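Local coordinates for phenazine biosynthesis protein PhzF family (Enterococcus faecalis, PDB 1S7J) that probably acts as an isomerase of the PhzF family, whose members share a diaminopimelate epimerase-like fold, at residues A[17-22]-A[43-48]; A[59-64]-A[73-78]; A[6-11]-A[248-253]. All blocks are in the same frame, centred on the assembly; numbering follows the deposited sequence.

Contacts 1 and 3 join neighbouring strands: 2-10 lies between 243-259 and 19-25, and 19-25 runs beside 47-53, parallel to it. Contact 2 adds the buried helix 72-85, which packs on strand 56-62, the next neighbour of 47-53. Contacts 1 and 2 are buried and meet near the predicted active-site Glu46, where His73 NE2 bonds to Glu46 OE2. Contact 3 is only partly buried, with Phe253 exposed at one end. Its chemistry is mostly a backbone ladder, whereas contact 1 combines a short parallel bridge with a water-linked polar cluster. Contact 2 depends on side chains, with one indole-to-hydroxyl hydrogen bond beside van der Waals contacts of leucine, alanine and threonine.

Contact 1 (A[17-22]-A[43-48]); sequences KGNPAA and NLSETA
CG of Leu44 sits beside its own backbone N and anti to the carbonyl carbon (chi1 -70°), which sends methyl CD1 to the CB of Ala22 at 3.8 Å. Ser45 turns its OG the other way, anti to the backbone N (chi1 -161°), bringing the hydroxyl round to Asn19 and Glu46. Just after these residues, strands 19-25 and 47-53, linked through helix 32-42, begin their parallel pairing in the diaminopimelate epimerase-like fold. Ala22 is the bridging residue and uses both of its peptide groups. Its N donates to Glu46 O at 3.2 Å and its O accepts from Ala48 N at 2.8 Å, a pair of bonds that brackets Thr47. The side chains of Ala22 and Thr47 share one face of the sheet, where helix 32-42 covers them through Asn42 and Ala39. His73 of helix 72-85 packs against Asn19, Ala21 and Ser45.

Upstream of the bridge the segments diverge and polar side chains take over. CB of Ser45 rests 3.6 Å from Pro20 O, while its hydroxyl stays too far from Asn19 OD1 for a direct bond. A water spans the distance, donating to Ser45 OG at 2.8 Å and weakly to Asn19 OD1. The amide end of Asn19 is held chiefly by Asp200, which accepts from ND2. Glu46, the predicted active-site residue, is held at one oxygen: OE2 is hydrogen-bonded to His73 NE2 and accepts from the hydroxyl of Ser45. Ser45 is thus a second-shell residue that may help to set the tilt of the carboxylate, since its OG approaches Glu46 OE2 at 2.9 Å from above the carboxylate plane.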
loop_
_atom_site.group_PDB
_atom_site.type_symbol
_atom_site.label_atom_id
_atom_site.label_comp_id
_atom_site.label_asym_id
_atom_site.label_seq_id
_atom_site.Cartn_x
_atom_site.Cartn_y
_atom_site.Cartn_z
ATOM N N LYS A 17 -6.185 -2.321 12.438
ATOM C CA LYS A 17 -6.739 -2.113 11.101
ATOM C C LYS A 17 -5.638 -1.578 10.172
ATOM O O LYS A 17 -4.464 -1.530 10.557
ATOM C CB LYS A 17 -7.926 -1.147 11.146
ATOM C CG LYS A 17 -9.098 -1.654 11.968
ATOM C CD LYS A 17 -10.363 -0.846 11.718
ATOM C CE LYS A 17 -10.932 -1.064 10.301
ATOM N NZ LYS A 17 -10.175 -0.369 9.205
ATOM N N GLY A 18 -6.008 -1.186 8.966
ATOM C CA GLY A 18 -5.015 -0.675 8.034
ATOM C C GLY A 18 -3.907 -1.671 7.714
ATOM O O GLY A 18 -4.109 -2.884 7.778
ATOM N N ASN A 19 -2.737 -1.157 7.372
ATOM C CA ASN A 19 -1.591 -1.997 7.028
ATOM C C ASN A 19 -0.416 -1.553 7.889
ATOM O O ASN A 19 0.024 -0.409 7.810
ATOM C CB ASN A 19 -1.259 -1.830 5.533
ATOM C CG ASN A 19 -0.323 -2.930 5.003
ATOM O OD1 ASN A 19 0.359 -3.613 5.767
ATOM N ND2 ASN A 19 -0.309 -3.076 3.695
ATOM N N PRO A 20 0.111 -2.462 8.725
ATOM C CA PRO A 20 1.235 -2.211 9.634
ATOM C C PRO A 20 2.624 -2.192 9.047
ATOM O O PRO A 20 2.970 -3.001 8.181
ATOM C CB PRO A 20 1.100 -3.339 10.636
ATOM C CG PRO A 20 0.666 -4.469 9.770
ATOM C CD PRO A 20 -0.412 -3.828 8.920
ATOM N N ALA A 21 3.464 -1.316 9.613
ATOM C CA ALA A 21 4.856 -1.176 9.210
ATOM C C ALA A 21 5.664 -0.608 10.365
ATOM O O ALA A 21 5.129 0.111 11.211
ATOM C CB ALA A 21 4.974 -0.257 7.982
ATOM N N ALA A 22 6.937 -0.953 10.423
ATOM C CA ALA A 22 7.826 -0.453 11.458
ATOM C C ALA A 22 8.707 0.588 10.804
ATOM O O ALA A 22 9.186 0.369 9.710
ATOM C CB ALA A 22 8.679 -1.568 11.994
ATOM N N ASN A 43 9.542 -9.242 12.070
ATOM C CA ASN A 43 8.689 -9.991 11.145
ATOM C C ASN A 43 7.451 -9.253 10.628
ATOM O O ASN A 43 6.425 -9.874 10.340
ATOM C CB ASN A 43 8.278 -11.311 11.836
ATOM C CG ASN A 43 8.042 -12.448 10.851
ATOM O OD1 ASN A 43 8.830 -12.656 9.916
ATOM N ND2 ASN A 43 7.006 -13.232 11.105
ATOM N N LEU A 44 7.531 -7.943 10.518
ATOM C CA LEU A 44 6.397 -7.169 10.020
ATOM C C LEU A 44 6.427 -7.103 8.505
ATOM O O LEU A 44 7.427 -7.460 7.884
ATOM C CB LEU A 44 6.394 -5.764 10.633
ATOM C CG LEU A 44 6.056 -5.706 12.129
ATOM C CD1 LEU A 44 6.154 -4.281 12.638
ATOM C CD2 LEU A 44 4.651 -6.246 12.348
ATOM N N SER A 45 5.311 -6.680 7.913
ATOM C CA SER A 45 5.176 -6.570 6.450
ATOM C C SER A 45 6.438 -5.939 5.839
ATOM O O SER A 45 7.132 -6.559 5.013
ATOM C CB SER A 45 3.937 -5.719 6.111
ATOM O OG SER A 45 3.508 -5.916 4.784
ATOM N N GLU A 46 6.748 -4.731 6.280
ATOM C CA GLU A 46 7.918 -3.993 5.827
ATOM C C GLU A 46 8.462 -3.182 6.999
ATOM O O GLU A 46 7.702 -2.801 7.902
ATOM C CB GLU A 46 7.532 -2.992 4.695
ATOM C CG GLU A 46 7.525 -3.539 3.252
ATOM C CD GLU A 46 6.228 -4.272 2.865
ATOM O OE1 GLU A 46 6.274 -5.110 1.925
ATOM O OE2 GLU A 46 5.175 -4.004 3.473
ATOM N N THR A 47 9.762 -2.923 6.975
ATOM C CA THR A 47 10.436 -2.116 7.985
ATOM C C THR A 47 11.175 -1.014 7.217
ATOM O O THR A 47 12.093 -1.291 6.460
ATOM C CB THR A 47 11.453 -2.918 8.805
ATOM O OG1 THR A 47 10.778 -3.942 9.529
ATOM C CG2 THR A 47 12.173 -2.000 9.803
ATOM N N ALA A 48 10.750 0.223 7.406
ATOM C CA ALA A 48 11.357 1.362 6.727
ATOM C C ALA A 48 12.409 2.064 7.567
ATOM O O ALA A 48 12.192 2.342 8.728
ATOM C CB ALA A 48 10.272 2.349 6.315
HETATM O O HOH W 1 1.046 -6.871 5.692
#

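Contact 2 (A[59-64]-A[73-78]); sequences LRWFTP and HATLAT
The indole of Trp61 presents its edge to helix 72-85, and Thr75 meets it there. NE1 donates to Thr75 OG1 at 3.2 Å, with the acceptor close to the ring plane but the bond noticeably bent (N-H...O angle 144°). One atom along the same edge, CD1 lies 3.8 Å from the CB of Ala74, so two successive helix residues line the pyrrole rim. The hydroxyl of Thr75 also bonds to Cys71 O, the carbonyl one turn earlier, which ties it back to the start of the helix and leaves it well placed to accept from the indole.

Leu59, two residues before Trp61 on the same side of the strand, puts its CB over one face of the ring near the rim. Its branches then divide between two threonines: CD1 touches Thr75 OG1 at 3.5 Å, and CD2 comes 3.9 Å from Thr78 OG1, with the two side chains running antiparallel alongside each other. This is strand 56-62 lying against the buried helix of the N-terminal half of a diaminopimelate epimerase-like fold. The segment axes approach to 9.8 Å at 130°, and Phe95 and Ser97 of strand 92-97 border the same contact.

Thr78 keeps its OG1 beside its own backbone N (chi1 -60°). From there the hydroxyl donates to Ala74 O at 2.8 Å, nearly in line with the carbonyl, and that oxygen also receives the helical bond from Thr78 N. The methyl of Ala74, in contact with Trp61, is also about 4 Å, nearest atoms, from the side chain of the predicted active-site Glu46.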
loop_
_atom_site.group_PDB
_atom_site.type_symbol
_atom_site.label_atom_id
_atom_site.label_comp_id
_atom_site.label_asym_id
_atom_site.label_seq_id
_atom_site.Cartn_x
_atom_site.Cartn_y
_atom_site.Cartn_z
ATOM N N LEU A 59 15.024 7.179 1.994
ATOM C CA LEU A 59 14.212 6.039 2.410
ATOM C C LEU A 59 14.821 4.714 1.985
ATOM O O LEU A 59 15.504 4.625 0.965
ATOM C CB LEU A 59 12.798 6.142 1.843
ATOM C CG LEU A 59 11.655 6.290 2.849
ATOM C CD1 LEU A 59 10.344 6.254 2.101
ATOM C CD2 LEU A 59 11.695 5.189 3.914
ATOM N N ARG A 60 14.467 3.672 2.736
ATOM C CA ARG A 60 14.949 2.320 2.515
ATOM C C ARG A 60 13.892 1.367 3.106
ATOM O O ARG A 60 13.488 1.533 4.257
ATOM C CB ARG A 60 16.255 2.130 3.263
ATOM C CG ARG A 60 17.286 1.323 2.555
ATOM C CD ARG A 60 18.349 2.213 1.966
ATOM N NE ARG A 60 19.699 1.753 2.299
ATOM C CZ ARG A 60 20.241 0.615 1.855
ATOM N NH1 ARG A 60 21.477 0.283 2.208
ATOM N NH2 ARG A 60 19.549 -0.188 1.071
ATOM N N TRP A 61 13.410 0.419 2.317
ATOM C CA TRP A 61 12.421 -0.536 2.809
ATOM C C TRP A 61 12.991 -1.925 2.770
ATOM O O TRP A 61 13.729 -2.284 1.848
ATOM C CB TRP A 61 11.150 -0.524 1.973
ATOM C CG TRP A 61 10.635 0.814 1.611
ATOM C CD1 TRP A 61 9.603 1.492 2.207
ATOM C CD2 TRP A 61 11.055 1.619 0.514
ATOM N NE1 TRP A 61 9.352 2.656 1.535
ATOM C CE2 TRP A 61 10.231 2.762 0.484
ATOM C CE3 TRP A 61 12.055 1.481 -0.471
ATOM C CZ2 TRP A 61 10.364 3.765 -0.482
ATOM C CZ3 TRP A 61 12.191 2.478 -1.431
ATOM C CH2 TRP A 61 11.348 3.604 -1.430
ATOM N N PHE A 62 12.625 -2.726 3.770
ATOM C CA PHE A 62 13.047 -4.109 3.887
ATOM C C PHE A 62 11.903 -4.974 4.358
ATOM O O PHE A 62 11.079 -4.525 5.147
ATOM C CB PHE A 62 14.146 -4.245 4.952
ATOM C CG PHE A 62 15.476 -3.713 4.538
ATOM C CD1 PHE A 62 15.777 -2.364 4.684
ATOM C CD2 PHE A 62 16.453 -4.565 4.032
ATOM C CE1 PHE A 62 17.025 -1.871 4.339
ATOM C CE2 PHE A 62 17.711 -4.082 3.683
ATOM C CZ PHE A 62 17.997 -2.730 3.836
ATOM N N THR A 63 11.779 -6.159 3.803
ATOM C CA THR A 63 10.800 -7.096 4.228
ATOM C C THR A 63 11.571 -8.246 4.966
ATOM O O THR A 63 12.807 -8.307 4.924
ATOM C CB THR A 63 9.888 -7.632 3.104
ATOM O OG1 THR A 63 10.697 -8.424 2.230
ATOM C CG2 THR A 63 9.258 -6.506 2.313
ATOM N N PRO A 64 10.856 -9.165 5.534
ATOM C CA PRO A 64 11.597 -10.258 6.106
ATOM C C PRO A 64 12.511 -11.043 5.153
ATOM O O PRO A 64 13.391 -11.772 5.578
ATOM C CB PRO A 64 10.578 -11.072 6.812
ATOM C CG PRO A 64 9.574 -10.009 7.255
ATOM C CD PRO A 64 9.483 -9.152 6.030
ATOM N N HIS A 73 2.414 1.997 1.849
ATOM C CA HIS A 73 1.969 2.154 3.234
ATOM C C HIS A 73 3.123 2.448 4.183
ATOM O O HIS A 73 2.952 3.158 5.164
ATOM C CB HIS A 73 1.177 0.923 3.702
ATOM C CG HIS A 73 1.998 -0.309 3.835
ATOM N ND1 HIS A 73 2.278 -0.887 5.057
ATOM C CD2 HIS A 73 2.637 -1.066 2.906
ATOM C CE1 HIS A 73 3.054 -1.947 4.872
ATOM N NE2 HIS A 73 3.287 -2.070 3.580
ATOM N N ALA A 74 4.293 1.908 3.871
ATOM C CA ALA A 74 5.486 2.108 4.682
ATOM C C ALA A 74 6.065 3.500 4.490
ATOM O O ALA A 74 6.853 3.976 5.322
ATOM C CB ALA A 74 6.535 1.056 4.345
ATOM N N THR A 75 5.755 4.115 3.361
ATOM C CA THR A 75 6.227 5.447 3.079
ATOM C C THR A 75 5.328 6.400 3.852
ATOM O O THR A 75 5.799 7.351 4.478
ATOM C CB THR A 75 6.206 5.739 1.555
ATOM O OG1 THR A 75 7.259 5.012 0.930
ATOM C CG2 THR A 75 6.425 7.211 1.274
ATOM N N LEU A 76 4.035 6.117 3.835
ATOM C CA LEU A 76 3.065 6.913 4.544
ATOM C C LEU A 76 3.386 6.854 6.025
ATOM O O LEU A 76 3.313 7.856 6.731
ATOM C CB LEU A 76 1.657 6.366 4.280
ATOM C CG LEU A 76 0.435 7.089 4.855
ATOM C CD1 LEU A 76 -0.778 6.729 4.050
ATOM C CD2 LEU A 76 0.232 6.756 6.334
ATOM N N ALA A 77 3.747 5.652 6.489
ATOM C CA ALA A 77 4.089 5.423 7.877
ATOM C C ALA A 77 5.290 6.235 8.275
ATOM O O ALA A 77 5.274 6.898 9.305
ATOM C CB ALA A 77 4.342 3.930 8.120
ATOM N N THR A 78 6.345 6.176 7.467
ATOM C CA THR A 78 7.571 6.929 7.735
ATOM C C THR A 78 7.289 8.411 7.770
ATOM O O THR A 78 7.930 9.154 8.507
ATOM C CB THR A 78 8.609 6.680 6.689
ATOM O OG1 THR A 78 8.944 5.299 6.663
ATOM C CG2 THR A 78 9.862 7.473 6.985
#

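Contact 3 (A[6-11]-A[248-253]); sequences YIVDAF and GTAKLF
Phe253 lies alongside Ile7, and the two side chains point the same way. From its CB, 3.4 Å from Ile7 O, the phenylalanine extends with CG anti to the backbone N (chi1 169°). This brings CD2 to 3.8 Å from Ile7 CG2, after which the ring leads away from strand 2-10, with Phe16 touching it. The pair sits on an antiparallel ladder that joins strand 2-10 to strand 243-259 of the diaminopimelate epimerase-like fold, closing a loop of more than 230 residues.

Within these segments the bonds begin with Phe253 N donating to Ile7 O at 2.7 Å; the pairing continues at Ala254. Asp9 and Lys251 form the hydrogen-bonded pair, with Asp9 N to Lys251 O at 2.8 Å and the longer return from Lys251 N to Asp9 O at 3.1 Å. Their polar ends go to other partners: Asp9 OD1 accepts from Phe16 N, and Lys251 NZ reaches Glu13 O. The non-hydrogen-bonded pairs, Val8 with Leu252 and Ala10 with Ala250, put their side chains on the opposite face, where helix 72-85 packs. Val8 CG2 touches Ala250 CB there at 4.1 Å, and Leu252 CD2 turns back close to Ile7 O and 4.0 Å from Tyr6 CB.

Past the end of strand 2-10, Phe11 N bonds to Thr249 O, and the ring of Phe11 comes against the main chain of Gly248, CD2 lying 3.7 Å from Gly248 CA.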
loop_
_atom_site.group_PDB
_atom_site.type_symbol
_atom_site.label_atom_id
_atom_site.label_comp_id
_atom_site.label_asym_id
_atom_site.label_seq_id
_atom_site.Cartn_x
_atom_site.Cartn_y
_atom_site.Cartn_z
ATOM N N TYR A 6 9.031 2.899 15.604
ATOM C CA TYR A 6 7.599 3.104 15.686
ATOM C C TYR A 6 6.910 2.040 14.872
ATOM O O TYR A 6 7.473 1.535 13.908
ATOM C CB TYR A 6 7.223 4.505 15.143
ATOM C CG TYR A 6 7.881 5.666 15.882
ATOM C CD1 TYR A 6 9.256 5.911 15.757
ATOM C CD2 TYR A 6 7.141 6.488 16.726
ATOM C CE1 TYR A 6 9.872 6.942 16.467
ATOM C CE2 TYR A 6 7.747 7.521 17.439
ATOM C CZ TYR A 6 9.108 7.742 17.309
ATOM O OH TYR A 6 9.695 8.743 18.033
ATOM N N ILE A 7 5.732 1.633 15.305
ATOM C CA ILE A 7 4.953 0.630 14.600
ATOM C C ILE A 7 3.662 1.318 14.320
ATOM O O ILE A 7 2.927 1.658 15.248
ATOM C CB ILE A 7 4.658 -0.609 15.476
ATOM C CG1 ILE A 7 5.946 -1.209 16.037
ATOM C CG2 ILE A 7 3.902 -1.635 14.666
ATOM C CD1 ILE A 7 6.894 -1.710 14.996
ATOM N N VAL A 8 3.377 1.586 13.059
ATOM C CA VAL A 8 2.150 2.257 12.712
ATOM C C VAL A 8 1.303 1.507 11.722
ATOM O O VAL A 8 1.818 0.777 10.864
ATOM C CB VAL A 8 2.421 3.726 12.234
ATOM C CG1 VAL A 8 3.909 3.991 12.124
ATOM C CG2 VAL A 8 1.709 4.034 10.930
ATOM N N ASP A 9 0.000 1.598 11.906
ATOM C CA ASP A 9 -0.955 0.970 11.028
ATOM C C ASP A 9 -1.372 2.052 10.019
ATOM O O ASP A 9 -2.119 2.980 10.359
ATOM C CB ASP A 9 -2.173 0.479 11.818
ATOM C CG ASP A 9 -1.805 -0.578 12.859
ATOM O OD1 ASP A 9 -2.547 -0.714 13.855
ATOM O OD2 ASP A 9 -0.775 -1.263 12.686
ATOM N N ALA A 10 -0.801 1.984 8.823
ATOM C CA ALA A 10 -1.090 2.947 7.768
ATOM C C ALA A 10 -2.473 2.707 7.181
ATOM O O ALA A 10 -2.867 1.572 6.952
ATOM C CB ALA A 10 -0.032 2.872 6.697
ATOM N N PHE A 11 -3.185 3.792 6.916
ATOM C CA PHE A 11 -4.547 3.752 6.363
ATOM C C PHE A 11 -5.553 3.252 7.362
ATOM O O PHE A 11 -6.632 2.762 6.992
ATOM C CB PHE A 11 -4.604 2.905 5.082
ATOM C CG PHE A 11 -3.811 3.475 3.942
ATOM C CD1 PHE A 11 -2.534 3.004 3.664
ATOM C CD2 PHE A 11 -4.342 4.496 3.137
ATOM C CE1 PHE A 11 -1.796 3.533 2.617
ATOM C CE2 PHE A 11 -3.608 5.026 2.090
ATOM C CZ PHE A 11 -2.340 4.548 1.826
ATOM N N GLY A 248 -4.482 8.837 3.221
ATOM C CA GLY A 248 -4.975 7.985 4.292
ATOM C C GLY A 248 -4.508 8.371 5.674
ATOM O O GLY A 248 -3.484 9.045 5.820
ATOM N N THR A 249 -5.289 7.997 6.687
ATOM C CA THR A 249 -4.938 8.273 8.078
ATOM C C THR A 249 -3.919 7.230 8.567
ATOM O O THR A 249 -3.457 6.402 7.788
ATOM C CB THR A 249 -6.196 8.269 9.012
ATOM O OG1 THR A 249 -6.949 7.057 8.830
ATOM C CG2 THR A 249 -7.087 9.459 8.694
ATOM N N ALA A 250 -3.519 7.331 9.828
ATOM C CA ALA A 250 -2.564 6.395 10.417
ATOM C C ALA A 250 -2.715 6.338 11.933
ATOM O O ALA A 250 -3.231 7.273 12.563
ATOM C CB ALA A 250 -1.164 6.769 10.052
ATOM N N LYS A 251 -2.237 5.246 12.521
ATOM C CA LYS A 251 -2.308 5.047 13.975
ATOM C C LYS A 251 -1.076 4.389 14.527
ATOM O O LYS A 251 -0.623 3.364 14.014
ATOM C CB LYS A 251 -3.533 4.212 14.340
ATOM C CG LYS A 251 -4.691 5.021 14.930
ATOM C CD LYS A 251 -4.354 5.551 16.324
ATOM C CE LYS A 251 -5.536 6.290 16.957
ATOM N NZ LYS A 251 -6.725 5.413 17.148
ATOM N N LEU A 252 -0.512 4.982 15.569
ATOM C CA LEU A 252 0.671 4.444 16.221
ATOM C C LEU A 252 0.236 3.250 17.073
ATOM O O LEU A 252 -0.676 3.367 17.899
ATOM C CB LEU A 252 1.307 5.488 17.132
ATOM C CG LEU A 252 2.831 5.598 17.224
ATOM C CD1 LEU A 252 3.253 5.705 18.672
ATOM C CD2 LEU A 252 3.501 4.443 16.573
ATOM N N PHE A 253 0.830 2.102 16.823
ATOM C CA PHE A 253 0.524 0.917 17.597
ATOM C C PHE A 253 1.477 0.860 18.772
ATOM O O PHE A 253 1.069 0.622 19.895
ATOM C CB PHE A 253 0.680 -0.367 16.748
ATOM C CG PHE A 253 0.631 -1.623 17.558
ATOM C CD1 PHE A 253 -0.555 -2.006 18.205
ATOM C CD2 PHE A 253 1.780 -2.394 17.746
ATOM C CE1 PHE A 253 -0.589 -3.139 19.039
ATOM C CE2 PHE A 253 1.759 -3.532 18.576
ATOM C CZ PHE A 253 0.569 -3.901 19.226
#